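Local coordinates for protein ubiquinone biosynthesis accessory factor UbiJ (Escherichia coli, PDB 6H6O) that binds hydrophobic intermediates of ubiquinone biosynthesis through its SCP2 domain, the part present here, and is essential for the stability of the multi-enzyme Ubi complex, at residues Val82-Tyr85 with Ala86-Pro90; Ser24-Asn27 with Thr28-Arg32; Gln114-Gln117 with Asn118-Leu122; Lys91-Asp94 with Arg95-Thr99. All coordinates share one frame; numbering follows the deposited sequence. Where two conformers were deposited one is given.

Contact 1 (Val82-Tyr85 with Ala86-Pro90). With LMR ((2S)-2-hydroxybutanedioic acid), chain C.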
# COMPACT_ATOMS: atom_id res chain seq x y z
N VAL A 82 -13.98 -3.52 -8.75
CA VAL A 82 -14.34 -2.87 -7.50
C VAL A 82 -13.75 -1.47 -7.50
O VAL A 82 -12.61 -1.29 -7.95
CB VAL A 82 -14.02 -3.70 -6.22
CG1 VAL A 82 -14.75 -5.03 -6.22
CG2 VAL A 82 -12.52 -3.93 -6.06
N ILE A 83 -14.56 -0.49 -7.07
CA ILE A 83 -14.16 0.92 -7.01
C ILE A 83 -14.40 1.42 -5.58
O ILE A 83 -15.53 1.34 -5.09
CB ILE A 83 -14.84 1.83 -8.08
CG1 ILE A 83 -14.73 1.23 -9.51
CG2 ILE A 83 -14.26 3.26 -8.02
CD1 ILE A 83 -16.00 0.64 -10.04
N ALA A 84 -13.34 1.91 -4.90
CA ALA A 84 -13.46 2.37 -3.52
C ALA A 84 -12.23 3.18 -3.12
O ALA A 84 -11.19 3.07 -3.75
CB ALA A 84 -13.58 1.17 -2.59
N TYR A 85 -12.35 3.97 -2.03
CA TYR A 85 -11.22 4.70 -1.47
C TYR A 85 -10.39 3.64 -0.71
O TYR A 85 -10.94 2.62 -0.25
CB TYR A 85 -11.67 5.86 -0.56
CG TYR A 85 -12.07 7.11 -1.31
CD1 TYR A 85 -11.11 7.96 -1.84
CD2 TYR A 85 -13.42 7.44 -1.49
CE1 TYR A 85 -11.47 9.09 -2.57
CE2 TYR A 85 -13.79 8.58 -2.21
CZ TYR A 85 -12.81 9.40 -2.75
OH TYR A 85 -13.14 10.53 -3.46
N ALA A 86 -9.07 3.87 -0.60
CA ALA A 86 -8.15 2.93 0.06
C ALA A 86 -8.59 2.57 1.49
O ALA A 86 -8.43 1.42 1.89
CB ALA A 86 -6.74 3.49 0.08
N SER A 87 -9.16 3.54 2.24
CA SER A 87 -9.58 3.38 3.63
C SER A 87 -10.73 2.37 3.81
O SER A 87 -11.07 2.06 4.95
CB SER A 87 -9.90 4.73 4.28
OG SER A 87 -10.99 5.36 3.64
N VAL A 88 -11.31 1.83 2.71
CA VAL A 88 -12.35 0.80 2.78
C VAL A 88 -11.70 -0.57 3.13
O VAL A 88 -12.34 -1.39 3.77
CB VAL A 88 -13.22 0.78 1.49
CG1 VAL A 88 -14.21 -0.38 1.48
CG2 VAL A 88 -13.97 2.10 1.32
N LEU A 89 -10.43 -0.81 2.71
CA LEU A 89 -9.68 -2.06 2.92
C LEU A 89 -9.68 -2.57 4.39
O LEU A 89 -10.08 -3.72 4.60
CB LEU A 89 -8.24 -1.95 2.37
CG LEU A 89 -7.27 -3.12 2.57
CD1 LEU A 89 -7.72 -4.37 1.79
CD2 LEU A 89 -5.85 -2.73 2.16
N PRO A 90 -9.34 -1.78 5.44
CA PRO A 90 -9.41 -2.33 6.81
C PRO A 90 -10.83 -2.67 7.28
O PRO A 90 -10.99 -3.31 8.33
CB PRO A 90 -8.75 -1.25 7.68
CG PRO A 90 -8.90 -0.01 6.91
CD PRO A 90 -8.87 -0.38 5.45
C1 LMR C . -10.42 12.65 0.24
O1A LMR C . -10.95 13.67 0.88
O1B LMR C . -9.38 12.71 -0.39
C2 LMR C . -11.24 11.38 0.34
O2 LMR C . -10.38 10.24 0.34
C3 LMR C . -12.11 11.34 1.60
C4 LMR C . -12.83 10.02 1.73
O4A LMR C . -12.28 9.00 2.09
O4B LMR C . -14.10 10.09 1.41
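A84 and V88 meet where a strand turns into a 3-10 segment: CB of A84 points toward the turn and lies 4.1 Å from CB of V88. In the V88 conformer given here, one of two, CG1 stands anti to the backbone N (chi1 174°) and CG2 does the touching, a less certain detail than the approach of CB. The turn is closed by V88 N, which donates to Y85 O over 3.1 Å; the N-H points almost straight at the oxygen (163°), but the donor stands 46° out of the carbonyl plane and so is not on a lone pair. The Y85 ring leads away from the turn. One of its faces carries the bound malate, (2S)-2-hydroxybutanedioic acid, whose C2 sits 3.7 Å above the ring plane, offset toward the rim, and whose hydroxyl O2 is 3.2 Å from CD1 of Y85. An alanine in place of Y85 would remove this platform and would probably leave that side of the malate without its flat support. In the SCP2 fold, I83 and A84 bond through their backbones to E108 and to E51 and K53, while A86 packs on A86 of the second subunit and touches strand 47-52.

Contact 2 (Ser24-Asn27 with Thr28-Arg32)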
# COMPACT_ATOMS: atom_id res chain seq x y z
N SER A 24 3.61 -9.89 -3.56
CA SER A 24 4.33 -10.64 -2.53
C SER A 24 3.48 -10.78 -1.25
O SER A 24 3.36 -11.87 -0.71
CB SER A 24 5.66 -9.95 -2.22
OG SER A 24 6.36 -10.68 -1.23
N LEU A 25 2.87 -9.67 -0.80
CA LEU A 25 2.01 -9.61 0.39
C LEU A 25 0.82 -10.56 0.24
O LEU A 25 0.59 -11.37 1.14
CB LEU A 25 1.49 -8.18 0.61
CG LEU A 25 2.26 -7.26 1.59
CD1 LEU A 25 1.82 -5.83 1.44
CD2 LEU A 25 1.99 -7.67 3.03
N LEU A 26 0.10 -10.47 -0.89
CA LEU A 26 -1.07 -11.33 -1.17
C LEU A 26 -0.70 -12.80 -1.22
O LEU A 26 -1.45 -13.62 -0.69
CB LEU A 26 -1.77 -10.92 -2.46
CG LEU A 26 -2.51 -9.58 -2.43
CD1 LEU A 26 -2.97 -9.20 -3.83
CD2 LEU A 26 -3.68 -9.58 -1.40
N ASN A 27 0.45 -13.15 -1.84
CA ASN A 27 0.84 -14.54 -1.90
C ASN A 27 1.25 -15.11 -0.53
O ASN A 27 0.81 -16.20 -0.17
CB ASN A 27 1.90 -14.78 -2.95
CG ASN A 27 1.26 -14.78 -4.33
OD1 ASN A 27 0.37 -15.59 -4.62
ND2 ASN A 27 1.66 -13.86 -5.16
N THR A 28 1.98 -14.34 0.27
CA THR A 28 2.35 -14.83 1.60
C THR A 28 1.10 -14.97 2.50
O THR A 28 0.99 -15.93 3.26
CB THR A 28 3.41 -13.91 2.24
OG1 THR A 28 4.51 -13.77 1.33
CG2 THR A 28 3.91 -14.44 3.60
N PHE A 29 0.16 -14.03 2.39
CA PHE A 29 -1.04 -14.01 3.22
C PHE A 29 -2.10 -15.06 2.83
O PHE A 29 -2.67 -15.74 3.71
CB PHE A 29 -1.64 -12.59 3.25
CG PHE A 29 -2.83 -12.38 4.15
CD1 PHE A 29 -2.73 -12.55 5.53
CD2 PHE A 29 -4.05 -11.97 3.62
CE1 PHE A 29 -3.83 -12.32 6.37
CE2 PHE A 29 -5.16 -11.77 4.46
CZ PHE A 29 -5.04 -11.94 5.82
N LEU A 30 -2.32 -15.23 1.52
CA LEU A 30 -3.38 -16.07 0.98
C LEU A 30 -2.99 -17.42 0.41
O LEU A 30 -3.79 -18.34 0.48
CB LEU A 30 -4.16 -15.29 -0.11
CG LEU A 30 -4.76 -13.93 0.28
CD1 LEU A 30 -5.34 -13.24 -0.94
CD2 LEU A 30 -5.85 -14.06 1.40
N TYR A 31 -1.78 -17.54 -0.16
CA TYR A 31 -1.38 -18.78 -0.84
C TYR A 31 -0.37 -19.66 -0.11
O TYR A 31 -0.10 -20.77 -0.58
CB TYR A 31 -0.82 -18.43 -2.23
CG TYR A 31 -1.90 -18.25 -3.26
CD1 TYR A 31 -2.57 -17.03 -3.39
CD2 TYR A 31 -2.27 -19.30 -4.10
CE1 TYR A 31 -3.59 -16.87 -4.33
CE2 TYR A 31 -3.25 -19.13 -5.07
CZ TYR A 31 -3.90 -17.91 -5.18
OH TYR A 31 -4.85 -17.76 -6.15
N ARG A 32 0.21 -19.18 1.00
CA ARG A 32 1.22 -19.96 1.71
C ARG A 32 0.60 -21.19 2.42
O ARG A 32 1.23 -22.25 2.44
CB ARG A 32 1.96 -19.07 2.72
CG ARG A 32 3.11 -19.72 3.47
CD ARG A 32 3.84 -18.68 4.31
NE ARG A 32 4.92 -19.27 5.10
CZ ARG A 32 6.18 -19.37 4.70
NH1 ARG A 32 7.09 -19.94 5.48
NH2 ARG A 32 6.54 -18.93 3.50
O HOH W 1 5.71 -11.02 1.48
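N27 and Y31, one helical turn apart near the C-terminal end of helix 14-30 in this SCP2 domain, bring an amide against an aromatic ring. The amide oxygen OD1 of N27 comes within 3.5 Å of CD1 of Y31, approaching obliquely, with the two planes 59° apart. Beneath them the backbone keeps the i to i+4 pattern: Y31 N donates to N27 O over 2.9 Å, and F29 N and L30 N donate to L25 O and L26 O. On the next face L26 and L30 lie side by side, pointing the same way, with CD2 of L26 4.0 Å from CD1 of L30. The like first torsions (chi1 -69° and -56°), each CG anti to its carbonyl carbon, are consistent with this side-by-side course. Farther out, OD1 of N27 accepts from V68 N and the Y31 hydroxyl bonds to S64 O, which ties the polar ends to strand 68-71 and to the residue just after strand 58-63. L30 packs on F119 and L122 of helix 113-128, and F29 meets the ring of F14 of the second subunit. At the other end of the contact one water bridges two hydroxyls, lying 2.8 Å from OG of S24 and 3.0 Å from OG1 of T28.

Contact 3 (Gln114-Gln117 with Asn118-Leu122)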
# COMPACT_ATOMS: atom_id res chain seq x y z
N GLN A 114 -19.86 -12.24 -6.89
CA GLN A 114 -19.35 -13.46 -6.24
C GLN A 114 -17.83 -13.46 -6.11
O GLN A 114 -17.32 -13.93 -5.11
CB GLN A 114 -19.84 -14.74 -6.95
CG GLN A 114 -21.35 -14.94 -6.84
CD GLN A 114 -21.80 -16.26 -7.42
OE1 GLN A 114 -21.86 -16.45 -8.64
NE2 GLN A 114 -22.14 -17.19 -6.55
N VAL A 115 -17.12 -12.86 -7.09
CA VAL A 115 -15.65 -12.77 -7.07
C VAL A 115 -15.17 -12.01 -5.84
O VAL A 115 -14.34 -12.54 -5.08
CB VAL A 115 -15.08 -12.20 -8.42
CG1 VAL A 115 -13.57 -11.96 -8.33
CG2 VAL A 115 -15.41 -13.13 -9.59
N VAL A 116 -15.69 -10.79 -5.60
CA VAL A 116 -15.28 -10.00 -4.43
C VAL A 116 -15.79 -10.68 -3.12
O VAL A 116 -15.06 -10.69 -2.13
CB VAL A 116 -15.63 -8.49 -4.54
CG1 VAL A 116 -17.14 -8.25 -4.58
CG2 VAL A 116 -14.96 -7.68 -3.42
N GLN A 117 -17.00 -11.27 -3.13
CA GLN A 117 -17.50 -12.00 -1.95
C GLN A 117 -16.54 -13.15 -1.59
O GLN A 117 -16.18 -13.31 -0.41
CB GLN A 117 -18.91 -12.56 -2.19
CG GLN A 117 -19.99 -11.48 -2.21
CD GLN A 117 -21.32 -12.00 -2.71
OE1 GLN A 117 -21.43 -13.07 -3.31
NE2 GLN A 117 -22.38 -11.24 -2.50
N ASN A 118 -16.07 -13.91 -2.61
CA ASN A 118 -15.14 -15.04 -2.41
C ASN A 118 -13.77 -14.54 -1.98
O ASN A 118 -13.14 -15.17 -1.14
CB ASN A 118 -15.06 -15.92 -3.66
CG ASN A 118 -16.36 -16.68 -3.89
OD1 ASN A 118 -17.13 -16.92 -2.97
ND2 ASN A 118 -16.62 -17.08 -5.12
N PHE A 119 -13.33 -13.40 -2.51
CA PHE A 119 -12.06 -12.81 -2.12
C PHE A 119 -12.07 -12.42 -0.61
O PHE A 119 -11.14 -12.78 0.13
CB PHE A 119 -11.72 -11.61 -3.02
CG PHE A 119 -10.40 -10.97 -2.65
CD1 PHE A 119 -9.19 -11.63 -2.91
CD2 PHE A 119 -10.36 -9.76 -1.98
CE1 PHE A 119 -7.96 -11.05 -2.56
CE2 PHE A 119 -9.12 -9.19 -1.61
CZ PHE A 119 -7.94 -9.84 -1.93
N VAL A 120 -13.12 -11.72 -0.17
CA VAL A 120 -13.33 -11.28 1.22
C VAL A 120 -13.44 -12.53 2.16
O VAL A 120 -12.80 -12.57 3.21
CB VAL A 120 -14.52 -10.28 1.32
CG1 VAL A 120 -14.91 -9.98 2.78
CG2 VAL A 120 -14.22 -8.99 0.54
N ALA A 121 -14.20 -13.56 1.72
CA ALA A 121 -14.34 -14.83 2.44
C ALA A 121 -12.96 -15.49 2.60
O ALA A 121 -12.64 -15.97 3.69
CB ALA A 121 -15.29 -15.76 1.70
N LEU A 122 -12.13 -15.50 1.54
CA LEU A 122 -10.77 -16.04 1.57
C LEU A 122 -9.89 -15.27 2.56
O LEU A 122 -9.23 -15.91 3.38
CB LEU A 122 -10.12 -16.09 0.16
CG LEU A 122 -8.62 -16.43 0.07
CD1 LEU A 122 -8.29 -17.80 0.68
CD2 LEU A 122 -8.11 -16.33 -1.37
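Successive i to i+4 bonds join Q114-Q117 to N118-L122 within helix 113-128, the last helix of this chain, an SCP2-fold domain. N118 N reaches Q114 O over 2.8 Å, and V120 N reaches V116 O over 2.9 Å with an N-H angle of 171°; F119 N and A121 N bond likewise to V115 O and Q117 O. The unbroken run of these four bonds is the evidence for a regular helix here. On the side chains, N118 folds back along the preceding turn: CG is anti to its carbonyl carbon (chi1 -69°), which lays the amide beside the Q114 carbonyl, CG 3.2 Å from Q114 O. The amide nitrogen ND2 is equally near that oxygen, but its angle is too poor for a hydrogen bond. A glycine in place of N118 would strip this cover from the Q114 carbonyl and would probably open a gap beside R42, which would keep A121 as a neighbour. V116 and V120 face the interior, V116 packing on C80 and V82 of strand 80-84 and V120 on L98 of helix 95-104. Their methyls meet one turn apart, CG2 of V116 lying 4.2 Å from CG2 of V120.

Contact 4 (Lys91-Asp94 with Arg95-Thr99). With CA (calcium ion), chain H.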
# COMPACT_ATOMS: atom_id res chain seq x y z
N LYS A 91 -11.87 -2.27 6.51
CA LYS A 91 -13.28 -2.54 6.84
C LYS A 91 -13.78 -3.87 6.29
O LYS A 91 -14.82 -4.35 6.74
CB LYS A 91 -14.21 -1.43 6.34
CG LYS A 91 -13.95 -0.06 6.95
CD LYS A 91 -14.79 1.00 6.31
CE LYS A 91 -14.46 2.36 6.86
NZ LYS A 91 -15.35 3.40 6.30
N LEU A 92 -13.10 -4.42 5.27
CA LEU A 92 -13.50 -5.66 4.62
C LEU A 92 -13.18 -6.91 5.49
O LEU A 92 -12.49 -7.83 5.04
CB LEU A 92 -12.92 -5.75 3.19
CG LEU A 92 -13.41 -4.70 2.17
CD1 LEU A 92 -12.56 -4.71 0.91
CD2 LEU A 92 -14.84 -4.95 1.78
N ARG A 93 -13.72 -6.93 6.73
CA ARG A 93 -13.52 -8.01 7.71
C ARG A 93 -14.24 -9.30 7.35
O ARG A 93 -13.71 -10.38 7.62
CB ARG A 93 -13.91 -7.54 9.12
CG ARG A 93 -13.06 -6.39 9.65
CD ARG A 93 -13.63 -5.80 10.93
NE ARG A 93 -12.82 -4.68 11.41
CZ ARG A 93 -13.01 -3.40 11.09
NH1 ARG A 93 -12.22 -2.46 11.58
NH2 ARG A 93 -14.00 -3.07 10.26
N ASP A 94 -15.46 -9.20 6.78
CA ASP A 94 -16.30 -10.35 6.40
C ASP A 94 -17.37 -9.94 5.38
O ASP A 94 -17.48 -8.75 5.06
CB ASP A 94 -16.94 -11.00 7.65
CG ASP A 94 -17.55 -10.04 8.65
OD1 ASP A 94 -18.21 -9.06 8.22
OD2 ASP A 94 -17.42 -10.29 9.87
N ARG A 95 -18.17 -10.91 4.89
CA ARG A 95 -19.27 -10.69 3.94
C ARG A 95 -20.32 -9.69 4.46
O ARG A 95 -20.88 -8.94 3.66
CB ARG A 95 -19.91 -12.04 3.50
CG ARG A 95 -21.19 -11.97 2.63
CD ARG A 95 -21.03 -11.19 1.32
NE ARG A 95 -22.32 -10.70 0.82
CZ ARG A 95 -22.48 -9.64 0.03
NH1 ARG A 95 -21.42 -8.93 -0.35
NH2 ARG A 95 -23.69 -9.27 -0.36
N GLN A 96 -20.57 -9.65 5.79
CA GLN A 96 -21.53 -8.72 6.41
C GLN A 96 -21.11 -7.29 6.13
O GLN A 96 -21.92 -6.49 5.64
CB GLN A 96 -21.57 -8.88 7.93
CG GLN A 96 -21.97 -10.23 8.46
CD GLN A 96 -22.27 -10.03 9.91
OE1 GLN A 96 -21.38 -10.07 10.77
NE2 GLN A 96 -23.51 -9.68 10.20
N GLN A 97 -19.86 -6.97 6.49
CA GLN A 97 -19.24 -5.67 6.30
C GLN A 97 -19.20 -5.35 4.82
O GLN A 97 -19.46 -4.21 4.44
CB GLN A 97 -17.82 -5.65 6.89
CG GLN A 97 -17.79 -5.38 8.40
CD GLN A 97 -18.07 -3.92 8.71
OE1 GLN A 97 -19.21 -3.52 8.95
NE2 GLN A 97 -17.03 -3.10 8.68
N LEU A 98 -18.94 -6.37 3.97
CA LEU A 98 -18.91 -6.17 2.53
C LEU A 98 -20.30 -5.75 2.02
O LEU A 98 -20.39 -4.79 1.25
CB LEU A 98 -18.37 -7.42 1.79
CG LEU A 98 -18.38 -7.42 0.26
CD1 LEU A 98 -17.47 -6.33 -0.30
CD2 LEU A 98 -17.99 -8.79 -0.29
N THR A 99 -21.38 -6.42 2.51
CA THR A 99 -22.76 -6.09 2.13
C THR A 99 -23.11 -4.66 2.56
O THR A 99 -23.70 -3.92 1.77
CB THR A 99 -23.76 -7.13 2.69
OG1 THR A 99 -23.24 -8.45 2.49
CG2 THR A 99 -25.12 -7.04 2.02
CA CA H . -12.14 -11.09 9.44
O HOH W 2 -10.82 -10.44 7.31
O HOH W 3 -12.71 -12.58 11.45
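This is a local helix-start contact, an N-cap at the head of helix 95-104 in the SCP2 domain, where the loop 91-94 turns into the first helical residues. D94 is the cap: its OD1 accepts from Q97 N over 3.2 Å, almost straight at 170° and nearly along the carboxylate C-O axis. The torsion explains the reach, for chi1 of 45° sets CG between the backbone N and the carbonyl carbon, carrying the carboxylate over the helix start. L98 N donates to D94 O, beginning the i to i+4 series. Q97 adds a second link. Bent at chi2 (-75°), its chain brings NE2 back to the loop, where it donates to K91 O over 3.2 Å on a lone pair. The same nitrogen lies in plane at the edge of the R93 guanidinium, though both groups are donors there. K91 itself reaches on to a salt bridge with E106. L92, the centre of an inverse gamma turn, crosses L98, CD2 of L92 lying 3.6 Å from CD1 of L98. Beside the cap, R93 offers its backbone to a calcium ion that is also bound by D124 and E127 of helix 113-128: R93 O lies 2.5 Å from the metal, and two waters lie at 2.6 Å.

Contacts 1 and 4 adjoin in the chain, centres 12 Å apart, and lead from strand 80-84 into helix 95-104. Contact 3 packs against both: V116 CG2 is 3.9 Å from V82 CG1 in contact 1, and V120 CG2 is 3.9 Å from L98 CD2 in contact 4. Another side of the same helix reaches contact 2 through F119, whose CE1 is 3.8 Å from L30 CD1. Helix 113-128 thus lies between helices 14-30 and 95-104. Contacts 2 and 4 do not touch, their centres being 20 Å apart. Contacts 1 and 2 touch the second subunit; the malate lies on the Y85 ring of contact 1, and a calcium ion is bound at contact 4.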